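Local coordinates for protein DNA photolyase (PDB 4U63) that probably repairs cyclobutane pyrimidine dimers in ultraviolet-damaged DNA with light, using a bound flavin (FAD) as cofactor and a methenyltetrahydrofolate antenna, at residues His76-Leu81 with Glu201-Trp206; Asp434-Phe439 with Tyr450-Phe455; Phe371-Leu376 with Trp405-Gly410. One frame throughout, in Å; residues are numbered along the deposited sequence.

Contact 1 of 3, residues His76-Leu81 with Glu201-Trp206. With SO4 (sulfate ion), chain N.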
loop_
_atom_site.group_PDB
_atom_site.type_symbol
_atom_site.label_atom_id
_atom_site.label_comp_id
_atom_site.label_asym_id
_atom_site.label_seq_id
_atom_site.Cartn_x
_atom_site.Cartn_y
_atom_site.Cartn_z
ATOM N N HIS A 76 11.887 -10.277 -1.936
ATOM C CA HIS A 76 11.174 -11.540 -2.103
ATOM C C HIS A 76 10.301 -11.546 -3.348
ATOM O O HIS A 76 10.190 -12.568 -4.014
ATOM C CB HIS A 76 10.360 -11.841 -0.864
ATOM C CG HIS A 76 11.210 -12.159 0.314
ATOM N ND1 HIS A 76 12.031 -13.260 0.350
ATOM C CD2 HIS A 76 11.375 -11.526 1.494
ATOM C CE1 HIS A 76 12.669 -13.295 1.502
ATOM N NE2 HIS A 76 12.285 -12.256 2.219
ATOM N N SER A 77 9.708 -10.402 -3.666
ATOM C CA SER A 77 8.917 -10.264 -4.873
ATOM C C SER A 77 9.759 -10.494 -6.130
ATOM O O SER A 77 9.337 -11.201 -7.029
ATOM C CB SER A 77 8.256 -8.890 -4.940
ATOM O OG SER A 77 7.299 -8.881 -5.979
ATOM N N LEU A 78 10.942 -9.883 -6.183
ATOM C CA LEU A 78 11.857 -10.066 -7.319
ATOM C C LEU A 78 12.369 -11.505 -7.425
ATOM O O LEU A 78 12.467 -12.055 -8.524
ATOM C CB LEU A 78 13.024 -9.085 -7.233
ATOM C CG LEU A 78 12.655 -7.621 -7.483
ATOM C CD1 LEU A 78 13.845 -6.733 -7.152
ATOM C CD2 LEU A 78 12.200 -7.394 -8.915
ATOM N N ALA A 79 12.673 -12.119 -6.289
ATOM C CA ALA A 79 13.065 -13.521 -6.286
ATOM C C ALA A 79 11.946 -14.399 -6.852
ATOM O O ALA A 79 12.197 -15.280 -7.671
ATOM C CB ALA A 79 13.435 -13.973 -4.887
ATOM N N ALA A 80 10.710 -14.144 -6.431
ATOM C CA ALA A 80 9.569 -14.929 -6.924
ATOM C C ALA A 80 9.314 -14.702 -8.412
ATOM O O ALA A 80 9.066 -15.657 -9.148
ATOM C CB ALA A 80 8.322 -14.616 -6.122
ATOM N N LEU A 81 9.379 -13.447 -8.855
ATOM C CA LEU A 81 9.159 -13.131 -10.267
ATOM C C LEU A 81 10.226 -13.797 -11.143
ATOM O O LEU A 81 9.905 -14.376 -12.186
ATOM C CB LEU A 81 9.143 -11.609 -10.504
ATOM C CG LEU A 81 8.924 -11.178 -11.955
ATOM C CD1 LEU A 81 7.560 -11.637 -12.448
ATOM C CD2 LEU A 81 9.068 -9.668 -12.085
ATOM N N GLU A 201 22.730 -7.948 -12.729
ATOM C CA GLU A 201 23.223 -7.776 -11.364
ATOM C C GLU A 201 22.665 -8.888 -10.467
ATOM O O GLU A 201 21.677 -9.538 -10.820
ATOM C CB GLU A 201 22.845 -6.398 -10.841
ATOM C CG GLU A 201 23.590 -5.298 -11.585
ATOM C CD GLU A 201 23.188 -3.901 -11.184
ATOM O OE1 GLU A 201 22.494 -3.732 -10.175
ATOM O OE2 GLU A 201 23.583 -2.963 -11.895
ATOM N N LYS A 202 23.315 -9.113 -9.325
ATOM C CA LYS A 202 22.874 -10.114 -8.357
ATOM C C LYS A 202 21.966 -9.443 -7.337
ATOM O O LYS A 202 22.329 -8.418 -6.749
ATOM C CB LYS A 202 24.072 -10.759 -7.653
ATOM N N LEU A 203 20.786 -10.021 -7.128
ATOM C CA LEU A 203 19.798 -9.459 -6.206
ATOM C C LEU A 203 20.377 -9.291 -4.802
ATOM O O LEU A 203 20.129 -8.284 -4.149
ATOM C CB LEU A 203 18.543 -10.337 -6.170
ATOM C CG LEU A 203 17.418 -9.937 -5.204
ATOM C CD1 LEU A 203 16.848 -8.577 -5.563
ATOM C CD2 LEU A 203 16.323 -11.003 -5.184
ATOM N N SER A 204 21.166 -10.272 -4.360
ATOM C CA SER A 204 21.796 -10.234 -3.036
ATOM C C SER A 204 22.656 -8.987 -2.814
ATOM O O SER A 204 22.795 -8.537 -1.685
ATOM C CB SER A 204 22.643 -11.490 -2.811
ATOM O OG SER A 204 23.654 -11.606 -3.796
ATOM N N ASN A 205 23.217 -8.429 -3.888
ATOM C CA ASN A 205 24.060 -7.230 -3.788
ATOM C C ASN A 205 23.272 -5.932 -3.622
ATOM O O ASN A 205 23.854 -4.882 -3.374
ATOM C CB ASN A 205 24.986 -7.128 -5.004
ATOM C CG ASN A 205 26.029 -8.237 -5.044
ATOM O OD1 ASN A 205 26.402 -8.797 -4.012
ATOM N ND2 ASN A 205 26.509 -8.552 -6.236
ATOM N N TRP A 206 21.950 -6.003 -3.752
ATOM C CA TRP A 206 21.103 -4.817 -3.602
ATOM C C TRP A 206 20.795 -4.463 -2.138
ATOM O O TRP A 206 20.242 -3.393 -1.874
ATOM C CB TRP A 206 19.830 -4.988 -4.439
ATOM C CG TRP A 206 20.080 -4.807 -5.915
ATOM C CD1 TRP A 206 21.296 -4.699 -6.539
ATOM C CD2 TRP A 206 19.097 -4.725 -6.946
ATOM N NE1 TRP A 206 21.125 -4.546 -7.885
ATOM C CE2 TRP A 206 19.787 -4.557 -8.167
ATOM C CE3 TRP A 206 17.696 -4.774 -6.962
ATOM C CZ2 TRP A 206 19.128 -4.436 -9.388
ATOM C CZ3 TRP A 206 17.037 -4.653 -8.189
ATOM C CH2 TRP A 206 17.758 -4.484 -9.380
HETATM S S SO4 N . 21.996 -14.052 -5.898
HETATM O O1 SO4 N . 21.626 -14.387 -7.292
HETATM O O2 SO4 N . 23.458 -13.817 -5.815
HETATM O O3 SO4 N . 21.271 -12.842 -5.463
HETATM O O4 SO4 N . 21.647 -15.184 -5.012
#
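In the N-terminal Rossmann-like alpha/beta domain of the photolyase, helix 68-87 packs against the linker that leads away from the domain, and Leu78 and Ala79 of the helix meet Leu203 and Trp206 there. The linker makes a short 3-10 turn at 203-205, closed by the bond from Trp206 N to Leu203 O. Leu203 reaches the helix with both branches: CD1 lies 3.9 Å from Leu78 CD1, while CD2 rests over the helix backbone, 4.0 Å from Ala79 N, with Ala79 CB close by. CG of Leu203 stands anti to its own backbone N (chi1 177°), which carries the isobutyl group out to the helix. Leu78 CD1 also approaches the indole obliquely, 3.9 Å from Trp206 CZ3, the two side chains crossing at about a right angle. On the sheet side, Leu78 and Trp206 touch Tyr57 of strand 53-59, and Leu203 and Trp206 touch Leu94 of the edge strand 93-96, so the linker turn touches both helix 68-87 and these two strands. A sulfate, probably from the crystallisation liquor, sits at the start of the turn, with Ser204 N donating to its O3 at 2.8 Å and Ser204 OG to its O2. The indole is held at its N-H edge: Trp206 NE1 gives a 2.8 Å bond to Glu201 OE1, which also bonds Ser96 OG and lies only 10° out of the ring plane.

Contact 2 of 3, residues Asp434-Phe439 with Tyr450-Phe455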
loop_
_atom_site.group_PDB
_atom_site.type_symbol
_atom_site.label_atom_id
_atom_site.label_comp_id
_atom_site.label_asym_id
_atom_site.label_seq_id
_atom_site.Cartn_x
_atom_site.Cartn_y
_atom_site.Cartn_z
ATOM N N ASP A 434 -9.030 -8.400 23.019
ATOM C CA ASP A 434 -8.213 -9.448 22.377
ATOM C C ASP A 434 -7.100 -8.909 21.488
ATOM O O ASP A 434 -6.009 -9.448 21.472
ATOM C CB ASP A 434 -9.099 -10.409 21.577
ATOM C CG ASP A 434 -10.014 -11.231 22.464
ATOM O OD1 ASP A 434 -9.749 -11.330 23.683
ATOM O OD2 ASP A 434 -11.006 -11.779 21.944
ATOM N N TYR A 435 -7.378 -7.853 20.737
ATOM C CA TYR A 435 -6.335 -7.219 19.914
ATOM C C TYR A 435 -5.256 -6.590 20.804
ATOM O O TYR A 435 -4.069 -6.756 20.553
ATOM C CB TYR A 435 -6.956 -6.186 18.999
ATOM C CG TYR A 435 -6.006 -5.397 18.124
ATOM C CD1 TYR A 435 -5.457 -5.947 16.965
ATOM C CD2 TYR A 435 -5.685 -4.077 18.436
ATOM C CE1 TYR A 435 -4.606 -5.203 16.145
ATOM C CE2 TYR A 435 -4.838 -3.332 17.634
ATOM C CZ TYR A 435 -4.302 -3.895 16.491
ATOM O OH TYR A 435 -3.472 -3.145 15.691
ATOM N N VAL A 436 -5.677 -5.883 21.854
ATOM C CA VAL A 436 -4.725 -5.282 22.799
ATOM C C VAL A 436 -3.842 -6.338 23.467
ATOM O O VAL A 436 -2.635 -6.167 23.538
ATOM C CB VAL A 436 -5.446 -4.426 23.859
ATOM C CG1 VAL A 436 -4.542 -4.119 25.048
ATOM C CG2 VAL A 436 -5.958 -3.134 23.221
ATOM N N ARG A 437 -4.454 -7.416 23.946
ATOM C CA ARG A 437 -3.711 -8.512 24.588
ATOM C C ARG A 437 -2.713 -9.190 23.650
ATOM O O ARG A 437 -1.658 -9.659 24.100
ATOM C CB ARG A 437 -4.668 -9.564 25.164
ATOM C CG ARG A 437 -5.455 -9.058 26.354
ATOM C CD ARG A 437 -6.109 -10.172 27.150
ATOM N NE ARG A 437 -7.047 -9.575 28.104
ATOM C CZ ARG A 437 -8.320 -9.288 27.832
ATOM N NH1 ARG A 437 -9.091 -8.725 28.761
ATOM N NH2 ARG A 437 -8.835 -9.570 26.637
ATOM N N ARG A 438 -3.046 -9.241 22.361
ATOM C CA ARG A 438 -2.173 -9.839 21.354
ATOM C C ARG A 438 -0.884 -9.054 21.193
ATOM O O ARG A 438 0.200 -9.636 21.145
ATOM C CB ARG A 438 -2.901 -9.918 20.015
ATOM C CG ARG A 438 -2.108 -10.534 18.869
ATOM C CD ARG A 438 -3.024 -10.776 17.683
ATOM N NE ARG A 438 -4.068 -11.742 18.035
ATOM C CZ ARG A 438 -5.323 -11.740 17.576
ATOM N NH1 ARG A 438 -5.761 -10.809 16.720
ATOM N NH2 ARG A 438 -6.162 -12.686 17.992
ATOM N N PHE A 439 -1.003 -7.734 21.118
ATOM C CA PHE A 439 0.158 -6.865 20.868
ATOM C C PHE A 439 0.714 -6.113 22.070
ATOM O O PHE A 439 1.806 -5.560 21.980
ATOM C CB PHE A 439 -0.183 -5.916 19.728
ATOM C CG PHE A 439 -0.422 -6.632 18.430
ATOM C CD1 PHE A 439 0.638 -7.188 17.742
ATOM C CD2 PHE A 439 -1.702 -6.779 17.917
ATOM C CE1 PHE A 439 0.443 -7.862 16.558
ATOM C CE2 PHE A 439 -1.915 -7.455 16.727
ATOM C CZ PHE A 439 -0.843 -8.002 16.044
ATOM N N TYR A 450 -10.795 -2.672 32.457
ATOM C CA TYR A 450 -9.609 -1.810 32.496
ATOM C C TYR A 450 -8.591 -2.000 31.367
ATOM O O TYR A 450 -7.622 -1.252 31.299
ATOM C CB TYR A 450 -8.894 -2.007 33.829
ATOM C CG TYR A 450 -9.781 -1.764 35.023
ATOM C CD1 TYR A 450 -10.367 -0.515 35.229
ATOM C CD2 TYR A 450 -10.039 -2.777 35.949
ATOM C CE1 TYR A 450 -11.187 -0.278 36.324
ATOM C CE2 TYR A 450 -10.857 -2.549 37.049
ATOM C CZ TYR A 450 -11.429 -1.297 37.231
ATOM O OH TYR A 450 -12.241 -1.060 38.313
ATOM N N ILE A 451 -8.799 -2.976 30.488
ATOM C CA ILE A 451 -7.820 -3.283 29.430
ATOM C C ILE A 451 -7.476 -2.069 28.540
ATOM O O ILE A 451 -6.336 -1.932 28.114
ATOM C CB ILE A 451 -8.267 -4.505 28.569
ATOM C CG1 ILE A 451 -7.138 -4.999 27.648
ATOM C CG2 ILE A 451 -9.501 -4.181 27.737
ATOM C CD1 ILE A 451 -5.931 -5.560 28.365
ATOM N N HIS A 452 -8.450 -1.197 28.278
ATOM C CA HIS A 452 -8.215 0.004 27.447
ATOM C C HIS A 452 -7.871 1.255 28.238
ATOM O O HIS A 452 -7.555 2.286 27.648
ATOM C CB HIS A 452 -9.427 0.273 26.557
ATOM C CG HIS A 452 -9.602 -0.756 25.496
ATOM N ND1 HIS A 452 -8.762 -0.839 24.407
ATOM C CD2 HIS A 452 -10.495 -1.763 25.365
ATOM C CE1 HIS A 452 -9.142 -1.846 23.643
ATOM N NE2 HIS A 452 -10.188 -2.426 24.205
ATOM N N LYS A 453 -7.939 1.159 29.565
ATOM C CA LYS A 453 -7.628 2.271 30.452
ATOM C C LYS A 453 -6.985 1.749 31.746
ATOM O O LYS A 453 -7.538 1.916 32.828
ATOM C CB LYS A 453 -8.899 3.097 30.732
ATOM C CG LYS A 453 -10.130 2.299 31.180
ATOM C CD LYS A 453 -11.382 3.162 31.110
ATOM C CE LYS A 453 -12.548 2.560 31.879
ATOM N NZ LYS A 453 -13.030 1.289 31.276
ATOM N N PRO A 454 -5.795 1.117 31.634
ATOM C CA PRO A 454 -5.143 0.554 32.829
ATOM C C PRO A 454 -4.835 1.611 33.906
ATOM O O PRO A 454 -4.769 1.288 35.091
ATOM C CB PRO A 454 -3.856 -0.075 32.275
ATOM C CG PRO A 454 -3.622 0.571 30.954
ATOM C CD PRO A 454 -4.967 0.956 30.421
ATOM N N PHE A 455 -4.666 2.855 33.474
ATOM C CA PHE A 455 -4.433 4.006 34.370
ATOM C C PHE A 455 -5.636 4.412 35.241
ATOM O O PHE A 455 -5.469 5.187 36.171
ATOM C CB PHE A 455 -3.948 5.227 33.566
ATOM C CG PHE A 455 -4.831 5.581 32.404
ATOM C CD1 PHE A 455 -5.912 6.434 32.567
ATOM C CD2 PHE A 455 -4.585 5.049 31.141
ATOM C CE1 PHE A 455 -6.722 6.755 31.492
ATOM C CE2 PHE A 455 -5.388 5.363 30.067
ATOM C CZ PHE A 455 -6.458 6.215 30.243
#
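Ile451 and Val436 carry this contact, meeting tip to tip where the short helix 434-439 faces the end of helix 448-451, within the C-terminal FAD-binding part of the photolyase. Val436 CG1 lies 3.8 Å from Ile451 CG1 and 3.9 Å from Ile451 CD1. Both of these branches, Val436 CG1 and Ile451 CG1, stand anti to their own backbone N (chi1 164° and -169°), which points each toward the other segment. The other valine methyl is used differently: Val436 CG2 comes up obliquely to the imidazole of His452, 3.5 Å from CE1 and 3.8 Å from ND1. Next to CE1 in the same ring, His452 NE2 is bonded to Asp430 O, which limits the rotation of the imidazole. Arg437 then closes over the isoleucine from the flank. Its CG is 4.1 Å from Ile451 CD1, and one face of the guanidinium looks onto the same side chain, Ile451 CG1 lying 4.3 Å above its plane toward the rim. The guanidinium is held by Asp432 O and Leu446 O, with a longer salt bridge from Arg437 NH2 to Asp434 OD1 at 3.6 Å. The chemistry is therefore apolar between the segments and polar around them: dispersion joins the two, while backbone carbonyls hold the arginine and histidine in place, and the arginine's charge is probably eased by Asp434 and by the carbonyls of Asp432 and Leu446.

Contact 3 of 3, residues Phe371-Leu376 with Trp405-Gly410; sequences FLIKHL and WVAGSG
Two helix ends approach each other here, their backbones closest at Ile373 and Ala407, with CA atoms 6.6 Å apart; the first helix widens into a pi-type turn, Leu376 N bonding to Phe371 O, and the second stops in a Schellman motif at Gly408, whose positive phi of 101° suits glycine. Ile373 makes its contacts through one atom, CD1. Its CG1 is anti to the carbonyl carbon (chi1 -65°) and chi2 is extended, which sends CD1 between two residues of the other helix: 3.9 Å from Val406 CG1 and 4.1 Å from Ala407 CB, with Ala407 N at 4.0 Å. The isoleucine and valine side chains pass at a slant. Beside this apolar core, Lys374 runs out fully extended, laying CE 3.8 Å from Val406 O. Its ammonium does not bond that carbonyl directly. A water 2.8 Å from Lys374 NZ accepts from it and donates to Val406 O; a second water donates to the same oxygen, though its bond from the lysine is weak. Val406 O, in the last turn of its helix, thus receives two water donors, while Lys374 NZ is also bonded to Phe416 O and Arg418 O, and Lys374 makes a cation-pi pair with the Phe416 ring. The side chain of Val406 is about 5 Å from the bound FAD, so the contact lies close to the cofactor. Ile373 and Leu372 also touch Trp403 of helix 398-407, and the pair of helices is tied to helix 331-338 through Leu372 and to helix 287-309 through Trp405.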
loop_
_atom_site.group_PDB
_atom_site.type_symbol
_atom_site.label_atom_id
_atom_site.label_comp_id
_atom_site.label_asym_id
_atom_site.label_seq_id
_atom_site.Cartn_x
_atom_site.Cartn_y
_atom_site.Cartn_z
ATOM N N PHE A 371 -4.502 9.982 16.899
ATOM C CA PHE A 371 -3.768 10.217 18.133
ATOM C C PHE A 371 -2.543 11.120 17.909
ATOM O O PHE A 371 -2.287 12.040 18.696
ATOM C CB PHE A 371 -3.335 8.916 18.776
ATOM C CG PHE A 371 -2.820 9.095 20.171
ATOM C CD1 PHE A 371 -3.700 9.148 21.240
ATOM C CD2 PHE A 371 -1.460 9.241 20.419
ATOM C CE1 PHE A 371 -3.247 9.328 22.528
ATOM C CE2 PHE A 371 -0.993 9.417 21.716
ATOM C CZ PHE A 371 -1.888 9.460 22.772
ATOM N N LEU A 372 -1.799 10.860 16.838
ATOM C CA LEU A 372 -0.623 11.668 16.516
ATOM C C LEU A 372 -0.972 13.128 16.223
ATOM O O LEU A 372 -0.378 14.045 16.785
ATOM C CB LEU A 372 0.104 11.072 15.306
ATOM C CG LEU A 372 1.401 11.763 14.896
ATOM C CD1 LEU A 372 2.439 11.625 16.004
ATOM C CD2 LEU A 372 1.923 11.199 13.592
ATOM N N ILE A 373 -1.960 13.318 15.353
ATOM C CA ILE A 373 -2.336 14.646 14.841
ATOM C C ILE A 373 -3.051 15.482 15.898
ATOM O O ILE A 373 -2.777 16.683 16.049
ATOM C CB ILE A 373 -3.254 14.490 13.597
ATOM C CG1 ILE A 373 -2.474 13.820 12.457
ATOM C CG2 ILE A 373 -3.825 15.835 13.135
ATOM C CD1 ILE A 373 -3.350 13.190 11.402
ATOM N N LYS A 374 -3.972 14.858 16.625
ATOM C CA LYS A 374 -4.833 15.593 17.555
ATOM C C LYS A 374 -4.369 15.516 18.992
ATOM O O LYS A 374 -4.189 16.539 19.621
ATOM C CB LYS A 374 -6.270 15.131 17.394
ATOM C CG LYS A 374 -6.719 15.358 15.961
ATOM C CD LYS A 374 -8.161 15.053 15.744
ATOM C CE LYS A 374 -8.546 15.370 14.313
ATOM N NZ LYS A 374 -9.974 15.086 14.099
ATOM N N HIS A 375 -4.158 14.317 19.513
ATOM C CA HIS A 375 -3.684 14.194 20.899
ATOM C C HIS A 375 -2.263 14.684 21.108
ATOM O O HIS A 375 -1.993 15.312 22.127
ATOM C CB HIS A 375 -3.834 12.766 21.407
ATOM C CG HIS A 375 -5.236 12.418 21.753
ATOM N ND1 HIS A 375 -6.188 12.158 20.794
ATOM C CD2 HIS A 375 -5.861 12.310 22.947
ATOM C CE1 HIS A 375 -7.337 11.894 21.380
ATOM N NE2 HIS A 375 -7.167 11.980 22.683
ATOM N N LEU A 376 -1.361 14.416 20.159
ATOM C CA LEU A 376 0.030 14.897 20.283
ATOM C C LEU A 376 0.305 16.187 19.493
ATOM O O LEU A 376 1.348 16.801 19.664
ATOM C CB LEU A 376 1.020 13.801 19.883
ATOM C CG LEU A 376 0.806 12.453 20.574
ATOM C CD1 LEU A 376 1.852 11.445 20.120
ATOM C CD2 LEU A 376 0.838 12.607 22.091
ATOM N N TRP A 405 -7.228 12.840 5.213
ATOM C CA TRP A 405 -8.610 12.711 5.718
ATOM C C TRP A 405 -8.643 12.731 7.242
ATOM O O TRP A 405 -9.468 13.417 7.834
ATOM C CB TRP A 405 -9.298 11.447 5.192
ATOM C CG TRP A 405 -9.672 11.514 3.742
ATOM C CD1 TRP A 405 -10.209 12.590 3.068
ATOM C CD2 TRP A 405 -9.563 10.464 2.783
ATOM N NE1 TRP A 405 -10.425 12.262 1.753
ATOM C CE2 TRP A 405 -10.041 10.968 1.548
ATOM C CE3 TRP A 405 -9.113 9.139 2.840
ATOM C CZ2 TRP A 405 -10.064 10.196 0.390
ATOM C CZ3 TRP A 405 -9.135 8.383 1.685
ATOM C CH2 TRP A 405 -9.612 8.909 0.479
ATOM N N VAL A 406 -7.729 11.996 7.879
ATOM C CA VAL A 406 -7.664 12.007 9.343
ATOM C C VAL A 406 -7.332 13.424 9.861
ATOM O O VAL A 406 -7.865 13.857 10.887
ATOM C CB VAL A 406 -6.665 10.969 9.894
ATOM C CG1 VAL A 406 -6.611 11.042 11.419
ATOM C CG2 VAL A 406 -7.078 9.565 9.477
ATOM N N ALA A 407 -6.479 14.132 9.125
ATOM C CA ALA A 407 -6.046 15.499 9.473
ATOM C C ALA A 407 -7.106 16.583 9.253
ATOM O O ALA A 407 -6.920 17.720 9.692
ATOM C CB ALA A 407 -4.785 15.853 8.697
ATOM N N GLY A 408 -8.195 16.252 8.558
ATOM C CA GLY A 408 -9.296 17.183 8.362
ATOM C C GLY A 408 -9.362 17.883 7.013
ATOM O O GLY A 408 -10.156 18.798 6.865
ATOM N N SER A 409 -8.546 17.464 6.038
ATOM C CA SER A 409 -8.619 18.016 4.654
ATOM C C SER A 409 -9.376 17.070 3.698
ATOM O O SER A 409 -9.109 15.892 3.680
ATOM C CB SER A 409 -7.231 18.252 4.076
ATOM O OG SER A 409 -6.610 19.386 4.644
ATOM N N GLY A 410 -10.311 17.613 2.916
ATOM C CA GLY A 410 -11.046 16.829 1.929
ATOM C C GLY A 410 -12.519 16.692 2.255
ATOM O O GLY A 410 -12.919 16.734 3.418
HETATM O O HOH W 1 -10.004 15.667 11.401
HETATM O O HOH W 2 -9.998 12.143 12.313
#

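In the fold
Following the chain from the N terminus, contact 1 comes first: it closes a long loop of 119 residues, bringing the linker after helix 168-177 back onto helix 68-87 beside the parallel sheet. Contact 3 then closes a mostly helical loop of 28 residues, joining helices 362-375 and 398-407 near the FAD. Contact 2 is the most local, folding 450-455 back on 434-439 across ten residues. All three are in series; none nests in or crosses another. Contacts 2 and 3 share the FAD-binding part, their centres about 23 Å apart, whereas the centre of contact 1 is about 38 Å from that of contact 3, on the opposite side of the chain's centre.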